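Long-range contacts in putative metal-dependent phosphoesterase (Bifidobacterium adolescentis, PDB 3O0F), which acts as a metal-dependent phosphoesterase of the PHP family, with two iron ions, one zinc ion and AMP bound in its active site: residues A[13-18]-A[67-72]; A[125-130]-A[154-159]; A[229-234]-A[255-260]. All coordinates share one frame; numbering follows the deposited sequence. Where two conformers were deposited one is given.

Interaction 1: A[13-18]-A[67-72]; sequences QGWDIH and GLPLLL. With FE (Fe (III) ion), chain E.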
loop_
_atom_site.group_PDB
_atom_site.type_symbol
_atom_site.label_atom_id
_atom_site.label_comp_id
_atom_site.label_asym_id
_atom_site.label_seq_id
_atom_site.Cartn_x
_atom_site.Cartn_y
_atom_site.Cartn_z
ATOM N N GLN A 13 -1.171 -15.370 -15.127
ATOM C CA GLN A 13 0.141 -14.736 -15.333
ATOM C C GLN A 13 0.009 -13.231 -15.496
ATOM O O GLN A 13 -1.036 -12.756 -15.886
ATOM C CB GLN A 13 0.946 -15.310 -16.497
ATOM C CG GLN A 13 0.187 -15.593 -17.746
ATOM C CD GLN A 13 -0.061 -17.080 -17.931
ATOM O OE1 GLN A 13 0.763 -17.911 -17.523
ATOM N NE2 GLN A 13 -1.189 -17.424 -18.568
ATOM N N GLY A 14 1.061 -12.509 -15.144
ATOM C CA GLY A 14 1.050 -11.049 -15.155
ATOM C C GLY A 14 1.951 -10.451 -14.094
ATOM O O GLY A 14 3.000 -10.994 -13.767
ATOM N N TRP A 15 1.517 -9.330 -13.535
ATOM C CA TRP A 15 2.375 -8.521 -12.698
ATOM C C TRP A 15 1.786 -8.498 -11.295
ATOM O O TRP A 15 0.577 -8.386 -11.161
ATOM C CB TRP A 15 2.380 -7.088 -13.220
ATOM C CG TRP A 15 3.037 -6.854 -14.516
ATOM C CD1 TRP A 15 2.797 -7.478 -15.724
ATOM C CD2 TRP A 15 4.001 -5.837 -14.776
ATOM N NE1 TRP A 15 3.594 -6.908 -16.707
ATOM C CE2 TRP A 15 4.355 -5.922 -16.142
ATOM C CE3 TRP A 15 4.618 -4.870 -13.973
ATOM C CZ2 TRP A 15 5.276 -5.061 -16.724
ATOM C CZ3 TRP A 15 5.537 -4.022 -14.550
ATOM C CH2 TRP A 15 5.866 -4.123 -15.895
ATOM N N ASP A 16 2.624 -8.504 -10.259
ATOM C CA ASP A 16 2.136 -8.247 -8.909
ATOM C C ASP A 16 2.400 -6.762 -8.605
ATOM O O ASP A 16 3.556 -6.367 -8.397
ATOM C CB ASP A 16 2.855 -9.142 -7.895
ATOM C CG ASP A 16 2.292 -9.002 -6.483
ATOM O OD1 ASP A 16 1.506 -8.089 -6.237
ATOM O OD2 ASP A 16 2.594 -9.838 -5.617
ATOM N N ILE A 17 1.356 -5.930 -8.598
ATOM C CA ILE A 17 1.603 -4.478 -8.502
ATOM C C ILE A 17 1.374 -3.884 -7.107
ATOM O O ILE A 17 1.258 -2.677 -6.949
ATOM C CB ILE A 17 0.853 -3.672 -9.604
ATOM C CG1 ILE A 17 -0.644 -3.622 -9.360
ATOM C CG2 ILE A 17 1.171 -4.229 -10.978
ATOM C CD1 ILE A 17 -1.360 -2.801 -10.388
ATOM N N HIS A 18 1.296 -4.750 -6.099
ATOM C CA HIS A 18 1.025 -4.329 -4.728
ATOM C C HIS A 18 2.003 -5.000 -3.739
ATOM O O HIS A 18 1.654 -5.999 -3.108
ATOM C CB HIS A 18 -0.402 -4.711 -4.398
ATOM C CG HIS A 18 -0.969 -4.000 -3.217
ATOM N ND1 HIS A 18 -2.336 -3.888 -3.006
ATOM C CD2 HIS A 18 -0.364 -3.401 -2.160
ATOM C CE1 HIS A 18 -2.537 -3.216 -1.884
ATOM N NE2 HIS A 18 -1.360 -2.913 -1.355
ATOM N N GLY A 67 16.760 -7.515 -14.670
ATOM C CA GLY A 67 16.043 -7.680 -15.941
ATOM C C GLY A 67 14.581 -8.065 -15.707
ATOM O O GLY A 67 14.096 -9.054 -16.250
ATOM N N LEU A 68 13.881 -7.310 -14.868
ATOM C CA LEU A 68 12.464 -7.511 -14.679
ATOM C C LEU A 68 11.814 -6.154 -14.716
ATOM O O LEU A 68 12.178 -5.283 -13.920
ATOM C CB LEU A 68 12.156 -8.189 -13.346
ATOM C CG LEU A 68 10.679 -8.485 -13.101
ATOM C CD1 LEU A 68 10.235 -9.703 -13.888
ATOM C CD2 LEU A 68 10.483 -8.676 -11.617
ATOM N N PRO A 69 10.853 -5.986 -15.613
ATOM C CA PRO A 69 10.047 -4.774 -15.713
ATOM C C PRO A 69 9.457 -4.391 -14.366
ATOM O O PRO A 69 8.961 -5.256 -13.628
ATOM C CB PRO A 69 8.920 -5.184 -16.671
ATOM C CG PRO A 69 9.466 -6.320 -17.445
ATOM C CD PRO A 69 10.407 -7.024 -16.555
ATOM N N LEU A 70 9.413 -3.090 -14.115
ATOM C CA LEU A 70 8.996 -2.523 -12.836
ATOM C C LEU A 70 7.990 -1.395 -13.010
ATOM O O LEU A 70 8.191 -0.515 -13.840
ATOM C CB LEU A 70 10.225 -1.958 -12.174
ATOM C CG LEU A 70 10.044 -1.227 -10.860
ATOM C CD1 LEU A 70 9.705 -2.275 -9.807
ATOM C CD2 LEU A 70 11.308 -0.493 -10.508
ATOM N N LEU A 71 6.933 -1.379 -12.196
ATOM C CA LEU A 71 6.058 -0.211 -12.072
ATOM C C LEU A 71 6.403 0.527 -10.783
ATOM O O LEU A 71 6.648 -0.096 -9.725
ATOM C CB LEU A 71 4.580 -0.693 -12.104
ATOM C CG LEU A 71 3.385 -0.052 -12.765
ATOM C CD1 LEU A 71 3.641 0.199 -14.241
ATOM C CD2 LEU A 71 2.127 -0.961 -12.536
ATOM N N LEU A 72 6.497 1.848 -10.863
ATOM C CA LEU A 72 6.808 2.666 -9.713
ATOM C C LEU A 72 5.507 3.152 -9.070
ATOM O O LEU A 72 4.688 3.790 -9.723
ATOM C CB LEU A 72 7.728 3.842 -10.061
ATOM C CG LEU A 72 9.175 3.412 -10.444
ATOM C CD1 LEU A 72 10.018 4.545 -11.014
ATOM C CD2 LEU A 72 9.895 2.700 -9.268
HETATM FE FE FE E . -0.789 -2.625 0.759
HETATM O O HOH W 1 -2.822 -2.850 1.146
#
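The first and third strands of the PHP-domain sheet meet here without backbone pairing, through side chains of 15-18 that reach side chains and backbone of 69-71. Strand 44-47 lies between them, which explains the geometry: the axes of 15-18 and 70-72 run nearly parallel (18°) but approach no closer than 8.4 Å. W15 bridges most of the gap. Its CG is anti to the carbonyl carbon and beside the backbone N (chi1 -69°), which sends the six-membered ring out toward 69-71. The tip atom CH2 presses on P69 CB at 3.3 Å, with the two side chains crossing at about a right angle. The ring edge, in plane, faces the L70-L71 peptide, CZ3 lying 3.8 Å from L71 N, and the indole also touches D278 and V281 of helix 278-287. An alanine here would remove the indole and would probably loosen the packing of strand 15-18 on P69 and the L70-L71 peptide. I17 and L71 lie alongside each other, pointing the same way, and touch I284 and L285 of that helix. In this part of the PHP fold, where the helix covers the sheet, I17 CG2 touches L71 CD2 at 3.7 Å; L71 has a chi1 of -141°, off a staggered position, which suggests some strain. Strand 15-18 then enters the metal site. H18 NE2 binds an iron ion at 2.2 Å, water 1 sits 2.1 Å from the same Fe, and H20, E75 and D261 are further ligands. A weak 3.3 Å bond runs from H18 N to D16 OD1.

Interaction 2: A[125-130]-A[154-159]; sequences FPITWD and VAAGVY
From its CB, which heads toward 154-159, F125 turns so that CG is anti to the carbonyl carbon and beside the backbone N (chi1 -67°). The ring then crosses V158 at about a right angle. CD1 and CE1 share one partner: V158 CG1 lies 3.8 Å from F125 CD1 and equally far from CE1. At the tip, F125 CZ comes within 4.2 Å of Y159 OH, a hydroxyl already engaged with D168 OD2 and A169 N. V158 CG1 also sits over one face of the Y159 ring, offset toward the rim, so it touches both aromatic rings. The other branch, V158 CG2, reaches P126 CD at 3.8 Å. P126 is the centre of an inverse gamma turn, I127 N bonding back to F125 O at 2.9 Å; P126 O rests 3.5 Å from A156 CB, and I127 CD1 meets the same methyl at 4.0 Å. On the facing side, helix 146-155 ends in a Schellman motif whose positive-phi residue is G157, which brings A156 and V158 to the same interface. With mostly apolar side chains touching and the Y159 hydroxyl satisfied elsewhere, this surface contact rests on van der Waals fit rather than directed bonds.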
loop_
_atom_site.group_PDB
_atom_site.type_symbol
_atom_site.label_atom_id
_atom_site.label_comp_id
_atom_site.label_asym_id
_atom_site.label_seq_id
_atom_site.Cartn_x
_atom_site.Cartn_y
_atom_site.Cartn_z
ATOM N N PHE A 125 3.334 -2.523 28.592
ATOM C CA PHE A 125 4.131 -3.540 27.900
ATOM C C PHE A 125 5.617 -3.173 27.923
ATOM O O PHE A 125 5.972 -2.008 27.986
ATOM C CB PHE A 125 3.687 -3.677 26.442
ATOM C CG PHE A 125 2.303 -4.237 26.264
ATOM C CD1 PHE A 125 2.080 -5.603 26.312
ATOM C CD2 PHE A 125 1.220 -3.390 26.008
ATOM C CE1 PHE A 125 0.785 -6.126 26.137
ATOM C CE2 PHE A 125 -0.082 -3.903 25.829
ATOM C CZ PHE A 125 -0.294 -5.272 25.902
ATOM N N PRO A 126 6.494 -4.165 27.821
ATOM C CA PRO A 126 7.930 -3.838 27.822
ATOM C C PRO A 126 8.400 -3.429 26.425
ATOM O O PRO A 126 9.067 -4.213 25.743
ATOM C CB PRO A 126 8.577 -5.155 28.250
ATOM C CG PRO A 126 7.657 -6.210 27.658
ATOM C CD PRO A 126 6.253 -5.617 27.683
ATOM N N ILE A 127 8.038 -2.207 26.025
ATOM C CA ILE A 127 8.445 -1.608 24.749
ATOM C C ILE A 127 8.851 -0.168 25.015
ATOM O O ILE A 127 8.285 0.489 25.895
ATOM C CB ILE A 127 7.300 -1.608 23.726
ATOM C CG1 ILE A 127 7.216 -2.967 23.033
ATOM C CG2 ILE A 127 7.503 -0.517 22.656
ATOM C CD1 ILE A 127 8.403 -3.284 22.186
ATOM N N THR A 128 9.841 0.315 24.268
ATOM C CA THR A 128 10.265 1.715 24.336
ATOM C C THR A 128 10.251 2.239 22.920
ATOM O O THR A 128 10.185 1.468 21.957
ATOM C CB THR A 128 11.694 1.839 24.931
ATOM O OG1 THR A 128 12.640 1.172 24.077
ATOM C CG2 THR A 128 11.770 1.199 26.371
ATOM N N TRP A 129 10.331 3.547 22.776
ATOM C CA TRP A 129 10.441 4.131 21.458
ATOM C C TRP A 129 11.628 3.527 20.725
ATOM O O TRP A 129 11.509 3.185 19.551
ATOM C CB TRP A 129 10.507 5.661 21.526
ATOM C CG TRP A 129 10.504 6.305 20.171
ATOM C CD1 TRP A 129 11.449 7.153 19.660
ATOM C CD2 TRP A 129 9.531 6.117 19.134
ATOM N NE1 TRP A 129 11.116 7.513 18.375
ATOM C CE2 TRP A 129 9.942 6.900 18.030
ATOM C CE3 TRP A 129 8.342 5.382 19.039
ATOM C CZ2 TRP A 129 9.211 6.964 16.842
ATOM C CZ3 TRP A 129 7.607 5.455 17.851
ATOM C CH2 TRP A 129 8.048 6.245 16.775
ATOM N N ASP A 130 12.758 3.329 21.411
ATOM C CA ASP A 130 13.925 2.710 20.769
ATOM C C ASP A 130 13.727 1.282 20.273
ATOM O O ASP A 130 14.388 0.860 19.319
ATOM C CB ASP A 130 15.144 2.704 21.692
ATOM C CG ASP A 130 15.768 4.083 21.857
ATOM O OD1 ASP A 130 15.383 5.015 21.126
ATOM O OD2 ASP A 130 16.659 4.220 22.733
ATOM N N VAL A 154 6.773 -8.183 19.102
ATOM C CA VAL A 154 7.231 -9.559 18.803
ATOM C C VAL A 154 8.703 -9.706 19.215
ATOM O O VAL A 154 9.050 -10.675 19.883
ATOM C CB VAL A 154 7.005 -9.937 17.315
ATOM C CG1 VAL A 154 7.658 -11.299 16.991
ATOM C CG2 VAL A 154 5.507 -9.917 16.986
ATOM N N ALA A 155 9.562 -8.733 18.883
ATOM C CA ALA A 155 10.979 -8.767 19.338
ATOM C C ALA A 155 11.133 -8.801 20.868
ATOM O O ALA A 155 12.134 -9.318 21.390
ATOM C CB ALA A 155 11.761 -7.604 18.777
ATOM N N ALA A 156 10.166 -8.223 21.576
ATOM C CA ALA A 156 10.163 -8.183 23.040
ATOM C C ALA A 156 9.540 -9.449 23.642
ATOM O O ALA A 156 9.578 -9.646 24.852
ATOM C CB ALA A 156 9.413 -6.937 23.540
ATOM N N GLY A 157 8.940 -10.283 22.802
ATOM C CA GLY A 157 8.417 -11.571 23.224
ATOM C C GLY A 157 6.971 -11.552 23.679
ATOM O O GLY A 157 6.492 -12.542 24.222
ATOM N N VAL A 158 6.262 -10.447 23.452
ATOM C CA VAL A 158 4.894 -10.316 23.941
ATOM C C VAL A 158 3.913 -11.107 23.083
ATOM O O VAL A 158 2.903 -11.591 23.602
ATOM C CB VAL A 158 4.442 -8.843 23.978
ATOM C CG1 VAL A 158 2.964 -8.730 24.436
ATOM C CG2 VAL A 158 5.337 -8.030 24.891
ATOM N N TYR A 159 4.191 -11.200 21.772
ATOM C CA TYR A 159 3.345 -11.935 20.795
ATOM C C TYR A 159 4.213 -12.829 19.900
ATOM O O TYR A 159 5.402 -12.569 19.754
ATOM C CB TYR A 159 2.552 -10.962 19.910
ATOM C CG TYR A 159 1.552 -10.107 20.644
ATOM C CD1 TYR A 159 0.348 -10.649 21.128
ATOM C CD2 TYR A 159 1.783 -8.739 20.827
ATOM C CE1 TYR A 159 -0.597 -9.836 21.793
ATOM C CE2 TYR A 159 0.859 -7.935 21.498
ATOM C CZ TYR A 159 -0.326 -8.496 21.977
ATOM O OH TYR A 159 -1.210 -7.706 22.644
#

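Interaction 3: A[229-234]-A[255-260]; sequences GLEVWH and LVTGGS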
loop_
_atom_site.group_PDB
_atom_site.type_symbol
_atom_site.label_atom_id
_atom_site.label_comp_id
_atom_site.label_asym_id
_atom_site.label_seq_id
_atom_site.Cartn_x
_atom_site.Cartn_y
_atom_site.Cartn_z
ATOM N N GLY A 229 -8.997 3.114 -11.544
ATOM C CA GLY A 229 -9.195 1.672 -11.372
ATOM C C GLY A 229 -9.533 1.187 -9.974
ATOM O O GLY A 229 -9.508 1.939 -9.011
ATOM N N LEU A 230 -9.818 -0.104 -9.913
ATOM C CA LEU A 230 -10.191 -0.856 -8.706
ATOM C C LEU A 230 -9.354 -2.125 -8.629
ATOM O O LEU A 230 -9.237 -2.850 -9.613
ATOM C CB LEU A 230 -11.657 -1.284 -8.826
ATOM C CG LEU A 230 -12.693 -0.147 -8.894
ATOM C CD1 LEU A 230 -14.110 -0.713 -9.019
ATOM C CD2 LEU A 230 -12.565 0.752 -7.673
ATOM N N GLU A 231 -8.760 -2.366 -7.462
ATOM C CA GLU A 231 -8.050 -3.578 -7.172
ATOM C C GLU A 231 -9.085 -4.613 -6.783
ATOM O O GLU A 231 -9.732 -4.479 -5.741
ATOM C CB GLU A 231 -7.075 -3.331 -6.008
ATOM C CG GLU A 231 -6.361 -4.568 -5.566
ATOM C CD GLU A 231 -5.310 -4.278 -4.511
ATOM O OE1 GLU A 231 -5.677 -3.760 -3.428
ATOM O OE2 GLU A 231 -4.115 -4.573 -4.758
ATOM N N VAL A 232 -9.249 -5.626 -7.639
ATOM C CA VAL A 232 -10.227 -6.648 -7.448
ATOM C C VAL A 232 -9.610 -7.930 -6.953
ATOM O O VAL A 232 -10.150 -8.586 -6.017
ATOM C CB VAL A 232 -11.052 -6.925 -8.759
ATOM C CG1 VAL A 232 -12.001 -8.110 -8.541
ATOM C CG2 VAL A 232 -11.824 -5.649 -9.168
ATOM N N TRP A 233 -8.491 -8.305 -7.560
ATOM C CA TRP A 233 -7.881 -9.595 -7.254
ATOM C C TRP A 233 -6.957 -9.403 -6.058
ATOM O O TRP A 233 -5.782 -9.044 -6.204
ATOM C CB TRP A 233 -7.153 -10.156 -8.454
ATOM C CG TRP A 233 -7.883 -9.966 -9.770
ATOM C CD1 TRP A 233 -7.429 -9.310 -10.856
ATOM C CD2 TRP A 233 -9.174 -10.474 -10.106
ATOM N NE1 TRP A 233 -8.362 -9.387 -11.879
ATOM C CE2 TRP A 233 -9.447 -10.085 -11.432
ATOM C CE3 TRP A 233 -10.125 -11.243 -9.414
ATOM C CZ2 TRP A 233 -10.648 -10.421 -12.086
ATOM C CZ3 TRP A 233 -11.316 -11.584 -10.055
ATOM C CH2 TRP A 233 -11.561 -11.171 -11.385
ATOM N N HIS A 234 -7.514 -9.632 -4.867
ATOM C CA HIS A 234 -6.826 -9.366 -3.606
ATOM C C HIS A 234 -7.457 -10.274 -2.567
ATOM O O HIS A 234 -8.670 -10.446 -2.539
ATOM C CB HIS A 234 -6.975 -7.909 -3.209
ATOM C CG HIS A 234 -6.194 -7.503 -1.983
ATOM N ND1 HIS A 234 -6.616 -7.781 -0.705
ATOM C CD2 HIS A 234 -5.053 -6.782 -1.850
ATOM C CE1 HIS A 234 -5.745 -7.301 0.165
ATOM N NE2 HIS A 234 -4.797 -6.672 -0.502
ATOM N N LEU A 255 -9.960 0.378 -15.038
ATOM C CA LEU A 255 -8.980 -0.686 -14.952
ATOM C C LEU A 255 -9.229 -1.611 -13.742
ATOM O O LEU A 255 -9.678 -1.173 -12.681
ATOM C CB LEU A 255 -7.568 -0.085 -14.807
ATOM C CG LEU A 255 -7.186 0.907 -15.893
ATOM C CD1 LEU A 255 -5.882 1.586 -15.475
ATOM C CD2 LEU A 255 -7.155 0.154 -17.266
ATOM N N VAL A 256 -8.933 -2.900 -13.926
ATOM C CA VAL A 256 -9.099 -3.889 -12.871
ATOM C C VAL A 256 -7.718 -4.456 -12.575
ATOM O O VAL A 256 -7.053 -4.958 -13.495
ATOM C CB VAL A 256 -10.061 -4.992 -13.317
ATOM C CG1 VAL A 256 -10.093 -6.143 -12.277
ATOM C CG2 VAL A 256 -11.438 -4.397 -13.569
ATOM N N THR A 257 -7.298 -4.356 -11.319
ATOM C CA THR A 257 -5.979 -4.791 -10.892
ATOM C C THR A 257 -6.044 -5.906 -9.835
ATOM O O THR A 257 -7.107 -6.259 -9.315
ATOM C CB THR A 257 -5.113 -3.592 -10.398
ATOM O OG1 THR A 257 -5.520 -3.150 -9.087
ATOM C CG2 THR A 257 -5.177 -2.407 -11.377
ATOM N N GLY A 258 -4.891 -6.522 -9.621
ATOM C CA GLY A 258 -4.691 -7.507 -8.594
ATOM C C GLY A 258 -3.259 -7.367 -8.066
ATOM O O GLY A 258 -2.350 -6.870 -8.749
ATOM N N GLY A 259 -3.055 -7.809 -6.839
ATOM C CA GLY A 259 -1.743 -7.808 -6.244
ATOM C C GLY A 259 -1.771 -8.595 -4.948
ATOM O O GLY A 259 -2.838 -8.901 -4.441
ATOM N N SER A 260 -0.595 -8.908 -4.416
ATOM C CA SER A 260 -0.478 -9.783 -3.251
ATOM C C SER A 260 -0.587 -9.046 -1.933
ATOM O O SER A 260 -0.990 -9.645 -0.952
ATOM C CB SER A 260 0.844 -10.508 -3.264
ATOM O OG SER A 260 1.922 -9.583 -3.234
HETATM O O HOH W 2 -3.451 -4.073 -7.409
#
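Five backbone hydrogen bonds join the two parallel strands, and T257 O takes two of them: V232 N at 2.8 Å, from above the carbonyl plane, and W233 N at 3.0 Å, in the plane and almost straight (170°). This double acceptance marks a beta bulge, where the pairing slips by one residue between E231-T257 and W233-G258. Before it, L230 N bonds to L255 O nearly along the C=O axis; beyond it, G259 N reaches W233 O at 3.1 Å. Water 2 donates to E231 OE2 (2.8 Å) and also bonds T257 OG1. The extended E231 chain, CG anti to the backbone N, carries OE2 to H18 ND1 and OE1 to H203 N, so this buried carboxylate orients one iron ligand and probably polarises its ring. H234 NE2 likewise holds D261 OD2. On the face bearing W233 and V256, V256 CG1 packs on V232 CG2 at 3.6 Å and on W233 NE1 at 3.7 Å, while G258 leaves room for W233 CB, which any side chain there would strike. Such a parallel pair, linked through helix 239-252 as a beta-alpha-beta unit, with second-shell residues E231 and H234 supplied by 229-234, fits the TIM-barrel-like PHP fold.

Interactions 1 and 3 are buried and belong to one sheet, near its two outermost strands, with centres about 13 Å apart; interaction 2 is a surface contact about 35 Å, centre to centre, from either. Residues 13-18 and 255-260 also touch directly, D16 OD2 lying 2.5 Å from S260 OG in a probable hydrogen bond, which links the first strand to the segment that continues the last. Chemistry follows place. Interaction 3 joins adjacent strands and is mainly backbone bonding; interaction 1 spans an intervening strand and relies on large apolar side chains; interaction 2 joins turns and a helix end through apolar contacts. Helix 278-287 packs on residues of both interactions 1 and 3.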